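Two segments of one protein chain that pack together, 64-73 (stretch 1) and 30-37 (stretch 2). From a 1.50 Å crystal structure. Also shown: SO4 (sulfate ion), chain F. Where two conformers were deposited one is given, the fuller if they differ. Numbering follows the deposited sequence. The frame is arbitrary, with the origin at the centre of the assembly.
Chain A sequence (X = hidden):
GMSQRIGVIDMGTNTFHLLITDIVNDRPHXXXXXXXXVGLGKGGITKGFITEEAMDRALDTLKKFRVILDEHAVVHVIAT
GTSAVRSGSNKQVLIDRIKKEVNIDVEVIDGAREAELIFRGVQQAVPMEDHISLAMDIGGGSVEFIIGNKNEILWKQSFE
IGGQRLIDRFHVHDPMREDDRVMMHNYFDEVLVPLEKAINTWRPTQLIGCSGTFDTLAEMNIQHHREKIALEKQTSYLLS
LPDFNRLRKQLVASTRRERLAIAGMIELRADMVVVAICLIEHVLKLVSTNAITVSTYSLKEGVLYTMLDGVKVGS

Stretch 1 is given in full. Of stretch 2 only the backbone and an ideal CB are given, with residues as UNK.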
ATOM      1  N   LYS A  64      17.628 -12.316   0.794  1.00  7.67           N
ATOM      2  CA  LYS A  64      17.227 -12.696  -0.545  1.00  7.73           C
ATOM      3  C   LYS A  64      17.184 -11.531  -1.532  1.00  8.36           C
ATOM      4  O   LYS A  64      17.635 -11.653  -2.673  1.00  8.40           O
ATOM      5  CB  LYS A  64      15.898 -13.435  -0.500  1.00  9.51           C
ATOM      6  CG  LYS A  64      16.030 -14.799   0.181  1.00 14.02           C
ATOM      7  CD  LYS A  64      14.669 -15.464   0.396  1.00 21.39           C
ATOM      8  CE  LYS A  64      14.838 -16.777   1.162  1.00 30.14           C
ATOM      9  NZ  LYS A  64      13.546 -17.331   1.617  1.00 36.58           N
ATOM     10  N   PHE A  65      16.658 -10.392  -1.101  1.00  8.13           N
ATOM     11  CA  PHE A  65      16.638  -9.214  -1.953  1.00  8.39           C
ATOM     12  C   PHE A  65      18.056  -8.731  -2.272  1.00  9.27           C
ATOM     13  O   PHE A  65      18.332  -8.312  -3.388  1.00  8.91           O
ATOM     14  CB  PHE A  65      15.860  -8.070  -1.275  1.00 10.84           C
ATOM     15  CG  PHE A  65      14.330  -8.197  -1.348  1.00 11.36           C
ATOM     16  CD1 PHE A  65      13.671  -9.341  -1.835  1.00 10.44           C
ATOM     17  CD2 PHE A  65      13.545  -7.172  -0.840  1.00 10.08           C
ATOM     18  CE1 PHE A  65      12.256  -9.392  -1.890  1.00 12.14           C
ATOM     19  CE2 PHE A  65      12.128  -7.240  -0.909  1.00  9.71           C
ATOM     20  CZ  PHE A  65      11.516  -8.323  -1.424  1.00 12.54           C
ATOM     21  N   ARG A  66      18.962  -8.803  -1.298  1.00  9.95           N
ATOM     22  CA  ARG A  66      20.349  -8.402  -1.523  1.00  8.84           C
ATOM     23  C   ARG A  66      20.979  -9.277  -2.619  1.00  7.52           C
ATOM     24  O   ARG A  66      21.657  -8.748  -3.528  1.00  7.29           O
ATOM     25  CB  ARG A  66      21.134  -8.478  -0.222  1.00  9.00           C
ATOM     26  CG  ARG A  66      22.640  -8.260  -0.370  1.00  9.16           C
ATOM     27  CD  ARG A  66      23.049  -6.825  -0.613  1.00 12.16           C
ATOM     28  NE  ARG A  66      24.312  -6.729  -1.347  1.00 11.35           N
ATOM     29  CZ  ARG A  66      25.308  -5.866  -1.139  1.00 12.90           C
ATOM     30  NH1 ARG A  66      25.368  -5.083  -0.073  1.00 12.60           N
ATOM     31  NH2 ARG A  66      26.322  -5.867  -1.986  1.00  9.94           N
ATOM     32  N   VAL A  67      20.717 -10.590  -2.591  1.00  7.10           N
ATOM     33  CA  VAL A  67      21.219 -11.440  -3.663  1.00  7.10           C
ATOM     34  C   VAL A  67      20.705 -10.965  -5.018  1.00  7.25           C
ATOM     35  O   VAL A  67      21.443 -10.897  -5.973  1.00  8.20           O
ATOM     36  CB  VAL A  67      20.844 -12.927  -3.477  1.00  6.95           C
ATOM     37  CG1 VAL A  67      21.194 -13.722  -4.746  1.00  9.12           C
ATOM     38  CG2 VAL A  67      21.560 -13.514  -2.252  1.00  9.65           C
ATOM     39  N   ILE A  68      19.406 -10.692  -5.104  1.00  7.43           N
ATOM     40  CA  ILE A  68      18.815 -10.289  -6.392  1.00  8.48           C
ATOM     41  C   ILE A  68      19.410  -8.951  -6.867  1.00  8.74           C
ATOM     42  O   ILE A  68      19.726  -8.774  -8.036  1.00 10.18           O
ATOM     43  CB  ILE A  68      17.275 -10.201  -6.306  1.00  9.03           C
ATOM     44  CG1 ILE A  68      16.658 -11.564  -5.999  1.00 12.45           C
ATOM     45  CG2 ILE A  68      16.728  -9.628  -7.618  1.00  9.46           C
ATOM     46  CD1 ILE A  68      15.242 -11.541  -5.519  1.00 11.56           C
ATOM     47  N   LEU A  69      19.599  -8.018  -5.949  1.00  8.99           N
ATOM     48  CA  LEU A  69      20.249  -6.741  -6.287  1.00  8.45           C
ATOM     49  C   LEU A  69      21.642  -6.974  -6.883  1.00  8.82           C
ATOM     50  O   LEU A  69      22.036  -6.382  -7.894  1.00  9.78           O
ATOM     51  CB  LEU A  69      20.344  -5.861  -5.031  1.00  9.43           C
ATOM     52  CG  LEU A  69      19.052  -5.236  -4.593  1.00 10.04           C
ATOM     53  CD1 LEU A  69      19.217  -4.655  -3.143  1.00 12.33           C
ATOM     54  CD2 LEU A  69      18.611  -4.100  -5.547  1.00  9.92           C
ATOM     55  N   ASP A  70      22.414  -7.814  -6.213  1.00  8.25           N
ATOM     56  CA  ASP A  70      23.746  -8.127  -6.659  1.00  7.95           C
ATOM     57  C   ASP A  70      23.756  -8.848  -8.005  1.00  9.47           C
ATOM     58  O   ASP A  70      24.621  -8.586  -8.862  1.00  9.19           O
ATOM     59  CB  ASP A  70      24.486  -8.971  -5.595  1.00  7.64           C
ATOM     60  CG  ASP A  70      24.808  -8.161  -4.335  1.00  8.06           C
ATOM     61  OD1 ASP A  70      25.057  -6.926  -4.500  1.00 11.16           O
ATOM     62  OD2 ASP A  70      24.789  -8.735  -3.219  1.00  9.92           O
ATOM     63  N   GLU A  71      22.782  -9.732  -8.201  1.00  8.17           N
ATOM     64  CA  GLU A  71      22.672 -10.481  -9.472  1.00 10.08           C
ATOM     65  C   GLU A  71      22.347  -9.555 -10.645  1.00 12.13           C
ATOM     66  O   GLU A  71      22.518  -9.954 -11.792  1.00 14.57           O
ATOM     67  CB  GLU A  71      21.606 -11.565  -9.363  1.00 12.21           C
ATOM     68  CG  GLU A  71      22.114 -12.767  -8.674  1.00 14.08           C
ATOM     69  CD  GLU A  71      21.061 -13.796  -8.256  1.00 14.89           C
ATOM     70  OE1 GLU A  71      19.853 -13.482  -8.250  1.00 22.45           O
ATOM     71  OE2 GLU A  71      21.497 -14.910  -7.891  1.00 22.32           O
ATOM     72  N   HIS A  72      21.876  -8.329 -10.361  1.00  9.06           N
ATOM     73  CA  HIS A  72      21.568  -7.337 -11.390  1.00 12.23           C
ATOM     74  C   HIS A  72      22.532  -6.155 -11.333  1.00 12.81           C
ATOM     75  O   HIS A  72      22.292  -5.098 -11.939  1.00 15.54           O
ATOM     76  CB  HIS A  72      20.096  -6.910 -11.280  1.00 12.67           C
ATOM     77  CG  HIS A  72      19.154  -7.988 -11.684  1.00 17.07           C
ATOM     78  ND1 HIS A  72      18.716  -8.956 -10.809  1.00 16.35           N
ATOM     79  CD2 HIS A  72      18.615  -8.302 -12.893  1.00 15.85           C
ATOM     80  CE1 HIS A  72      17.933  -9.807 -11.454  1.00 20.11           C
ATOM     81  NE2 HIS A  72      17.820  -9.405 -12.702  1.00 20.04           N
ATOM     82  N   ALA A  73      23.647  -6.325 -10.619  1.00 11.14           N
ATOM     83  CA  ALA A  73      24.679  -5.288 -10.524  1.00 14.00           C
ATOM     84  C   ALA A  73      24.154  -3.915 -10.153  1.00 17.04           C
ATOM     85  O   ALA A  73      24.615  -2.887 -10.681  1.00 18.13           O
ATOM     86  CB  ALA A  73      25.476  -5.217 -11.840  1.00 14.33           C
ATOM     87  N   UNK A  30      11.454  -2.110 -16.324  1.00 16.48           N
ATOM     88  CA  UNK A  30      11.480  -2.995 -15.176  1.00 15.15           C
ATOM     89  C   UNK A  30      12.266  -4.279 -15.464  1.00 15.82           C
ATOM     90  O   UNK A  30      11.939  -5.030 -16.396  1.00 17.53           O
ATOM     91  CB  UNK A  30      10.051  -3.336 -14.751  1.00 15.15           C
ATOM     92  N   UNK A  31      13.281  -4.526 -14.650  1.00 14.11           N
ATOM     93  CA  UNK A  31      13.992  -5.798 -14.631  1.00 13.61           C
ATOM     94  C   UNK A  31      13.431  -6.781 -13.618  1.00 12.36           C
ATOM     95  O   UNK A  31      13.390  -7.974 -13.888  1.00 15.66           O
ATOM     96  CB  UNK A  31      15.474  -5.557 -14.338  1.00 13.61           C
ATOM     97  N   UNK A  32      13.099  -6.311 -12.406  1.00 11.73           N
ATOM     98  CA  UNK A  32      12.590  -7.161 -11.322  1.00 11.76           C
ATOM     99  C   UNK A  32      11.471  -6.406 -10.606  1.00  9.44           C
ATOM    100  O   UNK A  32      11.609  -5.212 -10.331  1.00 11.71           O
ATOM    101  CB  UNK A  32      13.703  -7.546 -10.345  1.00 11.76           C
ATOM    102  N   UNK A  33      10.365  -7.102 -10.336  1.00 12.33           N
ATOM    103  CA  UNK A  33       9.315  -6.616  -9.488  1.00 12.06           C
ATOM    104  C   UNK A  33       8.892  -7.829  -8.655  1.00 16.95           C
ATOM    105  O   UNK A  33       8.175  -8.683  -9.149  1.00 16.86           O
ATOM    106  CB  UNK A  33       8.159  -6.010 -10.286  1.00 12.06           C
ATOM    107  N   UNK A  34       9.370  -7.881  -7.405  0.50 15.61           N
ATOM    108  CA  UNK A  34       9.315  -9.062  -6.537  0.50 15.96           C
ATOM    109  C   UNK A  34       8.624  -8.660  -5.238  0.50 14.50           C
ATOM    110  O   UNK A  34       8.779  -7.528  -4.807  0.50 15.20           O
ATOM    111  CB  UNK A  34      10.712  -9.625  -6.266  0.50 15.96           C
ATOM    112  N   UNK A  35       7.867  -9.569  -4.620  1.00 14.82           N
ATOM    113  CA  UNK A  35       7.331  -9.330  -3.298  1.00 14.45           C
ATOM    114  C   UNK A  35       7.616 -10.518  -2.389  1.00 15.78           C
ATOM    115  O   UNK A  35       7.837 -11.650  -2.842  1.00 15.44           O
ATOM    116  CB  UNK A  35       5.828  -9.055  -3.370  1.00 14.45           C
ATOM    117  N   UNK A  36       7.565 -10.248  -1.093  1.00 12.76           N
ATOM    118  CA  UNK A  36       7.774 -11.285  -0.104  1.00 11.52           C
ATOM    119  C   UNK A  36       6.960 -10.934   1.114  1.00 14.36           C
ATOM    120  O   UNK A  36       7.028  -9.793   1.609  1.00 13.43           O
ATOM    121  CB  UNK A  36       9.255 -11.445   0.245  1.00 11.52           C
ATOM    122  N   UNK A  37       6.164 -11.890   1.596  1.00 13.02           N
ATOM    123  CA  UNK A  37       5.349 -11.676   2.781  1.00 13.34           C
ATOM    124  C   UNK A  37       6.254 -11.795   4.021  1.00 14.74           C
ATOM    125  O   UNK A  37       7.016 -12.777   4.169  1.00 18.64           O
ATOM    126  CB  UNK A  37       4.192 -12.676   2.838  1.00 13.34           C
TER
HETATM  127  S   SO4 F 319       0.733  -6.963  -4.798  0.70 28.64           S
HETATM  128  O1  SO4 F 319       0.520  -8.239  -4.106  0.70 35.68           O
HETATM  129  O2  SO4 F 319       1.193  -5.979  -3.824  0.70 29.55           O
HETATM  130  O3  SO4 F 319      -0.535  -6.546  -5.386  0.70 27.78           O
HETATM  131  O4  SO4 F 319       1.748  -7.125  -5.844  0.70 37.37           O

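The helix of stretch 1 and the strand that follows position 31 run nearly antiparallel, at 170°, with axes 10.9 Å apart at closest approach. That gap must be filled by side chains, and stretch 1 offers Phe-65, Ile-68 and His-72 to fill it.

At position 30 the ideal CB has nothing of stretch 1 within 5.5 Å, and the extended backbone (-73/123) suits many residues. It is Thr-30, whose OG1 is hydrogen-bonded elsewhere in the structure.

Position 31 lies where the chain turns a corner, with phi/psi of -93/-43. Its CB points toward stretch 1 and lies 4.4 Å from His-72 CD2, so a side chain of medium length, aliphatic or polar, could lie beside the imidazole. Leu-31 occupies it, and its CD1 comes to 4.2 Å from His-72 CD2.

Position 32 again points toward the helix, its CB 4.6 Å from Ile-68 CG2 and 4.9 Å from His-72 CE1. The imidazole is held by a hydrogen bond from His-72 ND1 to Ile-68 O (3.0 Å), so its ND1 is already engaged. A compact apolar residue is favoured, and beta-branching agrees with the extended backbone (-140/135): valine or isoleucine would be natural, though others could fit. The residue is Val-32. Its CG2 packs against Ile-68 CG2 at 4.0 Å and sits over one face of the imidazole, 3.8 Å from the ring centroid, a CH-pi contact that brings it to 3.5 Å from His-72 CE1.

Position 33 is out of reach of stretch 1, so a polar residue is acceptable; it is Asn-33.

Position 34 points toward the helix, with its CB 4.6 Å from Phe-65 CE1 and 5.0 Å from Ile-68 CD1. These carbon neighbours invite aliphatic residues, but a long side chain with a polar end could also cover them with its methylenes. Glu-34 does so in the conformer given: its CG lies 4.0 Å from Phe-65 CE1, while OE1 passes 3.8 Å from Ile-68 CD1 without a hydrogen bond to stretch 1.

Position 35 points away, leaving room for a long polar chain. Lys-35 extends from it, and its NZ donates a 2.6 Å hydrogen bond to O1 of the sulfate.

Position 36 turns back toward stretch 1, its CB only 4.2 Å from Phe-65 CZ. A small residue, such as alanine or serine, can make this contact with its CB alone. Ser-36 places CB 4.1 Å from Phe-65 CZ, and its OG is hydrogen-bonded elsewhere in the structure.

Position 37 is out of reach and makes little demand; Ala-37 ends the stretch.

Stretch 2, residues 30-37: TLVNEKSA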
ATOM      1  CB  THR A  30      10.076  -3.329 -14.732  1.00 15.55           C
ATOM      2  OG1 THR A  30       9.378  -2.101 -14.450  1.00 18.17           O
ATOM      3  CG2 THR A  30      10.075  -4.220 -13.472  1.00 14.59           C
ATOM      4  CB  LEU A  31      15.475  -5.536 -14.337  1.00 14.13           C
ATOM      5  CG  LEU A  31      16.274  -4.666 -15.296  1.00 17.33           C
ATOM      6  CD1 LEU A  31      17.711  -4.645 -14.848  1.00 17.34           C
ATOM      7  CD2 LEU A  31      16.167  -5.170 -16.731  1.00 19.20           C
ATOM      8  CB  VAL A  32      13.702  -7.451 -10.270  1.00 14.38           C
ATOM      9  CG1 VAL A  32      13.143  -8.239  -9.062  1.00 17.94           C
ATOM     10  CG2 VAL A  32      14.890  -8.191 -10.908  1.00 13.82           C
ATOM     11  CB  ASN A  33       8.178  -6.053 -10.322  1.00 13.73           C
ATOM     12  CG  ASN A  33       7.102  -5.408  -9.472  1.00 19.78           C
ATOM     13  OD1 ASN A  33       7.024  -5.640  -8.275  1.00 25.97           O
ATOM     14  ND2 ASN A  33       6.282  -4.569 -10.088  1.00 26.93           N
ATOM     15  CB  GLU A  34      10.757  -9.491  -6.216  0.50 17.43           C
ATOM     16  CG  GLU A  34      10.910 -10.741  -5.390  0.50 26.38           C
ATOM     17  CD  GLU A  34      11.537 -11.859  -6.172  0.50 32.38           C
ATOM     18  OE1 GLU A  34      11.936 -11.608  -7.329  0.50 32.95           O
ATOM     19  OE2 GLU A  34      11.641 -12.979  -5.634  0.50 35.21           O
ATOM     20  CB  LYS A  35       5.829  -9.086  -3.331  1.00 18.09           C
ATOM     21  CG  LYS A  35       5.016 -10.288  -3.759  1.00 24.94           C
ATOM     22  CD  LYS A  35       3.497  -9.950  -3.819  1.00 34.58           C
ATOM     23  CE  LYS A  35       2.765 -10.933  -4.746  1.00 40.93           C
ATOM     24  NZ  LYS A  35       1.480 -10.393  -5.254  1.00 41.55           N
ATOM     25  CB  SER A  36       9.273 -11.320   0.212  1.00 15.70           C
ATOM     26  OG  SER A  36       9.584 -12.192   1.298  1.00 19.13           O
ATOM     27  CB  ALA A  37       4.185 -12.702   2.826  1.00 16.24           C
TER
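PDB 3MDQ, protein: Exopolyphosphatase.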